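Local coordinates for periplasmic binding protein (Xylanimonas cellulosilytica, PDB 4MX8) that probably captures a ferric-siderophore or related metal complex outside the cell and delivers it to an ABC importer, at residues 108-113 and 129-134. Residues are numbered along the deposited sequence; the frame is centred on the assembly and turned at random.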
loop_
_atom_site.group_PDB
_atom_site.type_symbol
_atom_site.label_atom_id
_atom_site.label_comp_id
_atom_site.label_asym_id
_atom_site.label_seq_id
_atom_site.Cartn_x
_atom_site.Cartn_y
_atom_site.Cartn_z
ATOM N N LEU A 108 16.992 -4.535 14.574
ATOM C CA LEU A 108 16.238 -5.003 13.410
ATOM C C LEU A 108 15.889 -3.814 12.522
ATOM O O LEU A 108 15.446 -2.778 13.011
ATOM C CB LEU A 108 14.960 -5.737 13.835
ATOM C CG LEU A 108 13.988 -6.105 12.709
ATOM C CD1 LEU A 108 14.690 -6.983 11.707
ATOM C CD2 LEU A 108 12.751 -6.804 13.242
ATOM N N ILE A 109 16.098 -3.955 11.222
ATOM C CA ILE A 109 15.739 -2.895 10.286
ATOM C C ILE A 109 14.779 -3.472 9.258
ATOM O O ILE A 109 15.015 -4.558 8.729
ATOM C CB ILE A 109 16.974 -2.326 9.562
ATOM C CG1 ILE A 109 17.963 -1.747 10.572
ATOM C CG2 ILE A 109 16.579 -1.273 8.532
ATOM C CD1 ILE A 109 19.260 -1.308 9.944
ATOM N N VAL A 110 13.688 -2.762 8.984
ATOM C CA VAL A 110 12.692 -3.275 8.054
ATOM C C VAL A 110 12.517 -2.329 6.892
ATOM O O VAL A 110 12.266 -1.133 7.059
ATOM C CB VAL A 110 11.320 -3.526 8.715
ATOM C CG1 VAL A 110 10.381 -4.178 7.715
ATOM C CG2 VAL A 110 11.475 -4.429 9.902
ATOM N N VAL A 111 12.622 -2.889 5.702
ATOM C CA VAL A 111 12.655 -2.097 4.496
ATOM C C VAL A 111 11.617 -2.671 3.528
ATOM O O VAL A 111 11.176 -3.811 3.687
ATOM C CB VAL A 111 14.093 -2.147 3.945
ATOM C CG1 VAL A 111 14.172 -2.905 2.635
ATOM C CG2 VAL A 111 14.672 -0.768 3.844
ATOM N N GLY A 112 11.197 -1.894 2.540
ATOM C CA GLY A 112 10.287 -2.430 1.546
ATOM C C GLY A 112 9.850 -1.389 0.544
ATOM O O GLY A 112 9.944 -0.185 0.794
ATOM N N GLY A 113 9.370 -1.853 -0.601
ATOM C CA GLY A 113 8.878 -0.959 -1.624
ATOM C C GLY A 113 9.903 0.057 -2.073
ATOM O O GLY A 113 10.944 -0.293 -2.658
ATOM N N ILE A 129 15.337 -6.937 6.942
ATOM C CA ILE A 129 14.483 -7.723 6.081
ATOM C C ILE A 129 13.719 -6.801 5.161
ATOM O O ILE A 129 13.484 -5.631 5.474
ATOM C CB ILE A 129 13.505 -8.619 6.869
ATOM C CG1 ILE A 129 12.622 -7.785 7.794
ATOM C CG2 ILE A 129 14.258 -9.651 7.671
ATOM C CD1 ILE A 129 11.790 -8.645 8.719
ATOM N N ASP A 130 13.332 -7.358 4.024
ATOM C CA ASP A 130 12.645 -6.637 2.966
ATOM C C ASP A 130 11.258 -7.262 2.840
ATOM O O ASP A 130 11.106 -8.406 2.416
ATOM C CB ASP A 130 13.472 -6.787 1.685
ATOM C CG ASP A 130 12.741 -6.369 0.429
ATOM O OD1 ASP A 130 11.684 -5.701 0.513
ATOM O OD2 ASP A 130 13.271 -6.710 -0.659
ATOM N N LEU A 131 10.244 -6.522 3.258
ATOM C CA LEU A 131 8.892 -7.044 3.215
ATOM C C LEU A 131 8.111 -6.429 2.060
ATOM O O LEU A 131 6.922 -6.169 2.187
ATOM C CB LEU A 131 8.170 -6.800 4.545
ATOM C CG LEU A 131 8.824 -7.343 5.818
ATOM C CD1 LEU A 131 7.954 -7.011 7.007
ATOM C CD2 LEU A 131 9.051 -8.837 5.758
ATOM N N SER A 132 8.793 -6.196 0.940
ATOM C CA SER A 132 8.155 -5.743 -0.301
ATOM C C SER A 132 6.956 -6.619 -0.656
ATOM O O SER A 132 6.876 -7.785 -0.245
ATOM C CB SER A 132 9.164 -5.802 -1.464
ATOM O OG SER A 132 10.131 -4.764 -1.424
ATOM N N LEU A 133 6.025 -6.071 -1.430
ATOM C CA LEU A 133 4.871 -6.860 -1.846
ATOM C C LEU A 133 5.305 -7.985 -2.777
ATOM O O LEU A 133 6.052 -7.767 -3.717
ATOM C CB LEU A 133 3.845 -5.974 -2.532
ATOM C CG LEU A 133 2.520 -6.675 -2.817
ATOM C CD1 LEU A 133 1.446 -5.635 -2.760
ATOM C CD2 LEU A 133 2.493 -7.408 -4.184
ATOM N N ARG A 134 4.821 -9.190 -2.515
ATOM C CA ARG A 134 5.161 -10.350 -3.337
ATOM C C ARG A 134 3.925 -11.088 -3.847
ATOM O O ARG A 134 3.224 -11.758 -3.088
ATOM C CB ARG A 134 6.030 -11.327 -2.551
ATOM C CG ARG A 134 7.399 -11.537 -3.163
ATOM C CD ARG A 134 8.451 -10.794 -2.372
ATOM N NE ARG A 134 8.433 -11.149 -0.950
ATOM C CZ ARG A 134 9.063 -10.453 -0.007
ATOM N NH1 ARG A 134 9.752 -9.369 -0.345
ATOM N NH2 ARG A 134 8.998 -10.831 1.266
#
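With CG anti to its backbone N (chi1 167°), Asp130 carries its carboxylate back toward 108-113, OD1 beside Gly112 CA, while Ser132 holds OG anti to its carbonyl carbon (chi1 -75°), and the two side chains meet. Ser132 OG donates to the syn lone pair of Asp130 OD1 at 2.7 Å; Ser132 N reaches the same oxygen from above the carboxylate plane at 3.0 Å, closing an Asx turn. The doubly gripped OD1 fixes the hydroxyl, whose oxygen in turn accepts the backbone N-H of Gly113 across the contact (Gly113 N to Ser132 OG, 3.1 Å). This side-chain bond continues a parallel beta ladder in which Ile129 N donates to Ile109 O, Val111 N to Ile129 O (2.9 Å) and Leu131 N to Val111 O, each nearly along its C=O axis. On one face Val110 and Ile129 lie side by side (Val110 CG2 to Ile129 CG1, 4.1 Å), and the Val110 and Leu131 side chains cross obliquely, Val110 CG1 3.8 Å from Leu131 CD1; Val111 and Asp130 occupy the other face. Poorly ordered Arg134 hydrogen-bonds through NH1 to Asp130 O, from above the carbonyl plane. The pairing joins the parallel strands of the beta-alpha-beta unit 108-111, 119-123, 128-130; helices 54-62 and 137-152 pack against the Val110-Ile129 face, backbone hydrogen bonds tie strand 108-111 to Val50 and Phe52 along its other edge, and Trp21 NE1 of strand 16-24 hydrogen-bonds to Asp130 OD2.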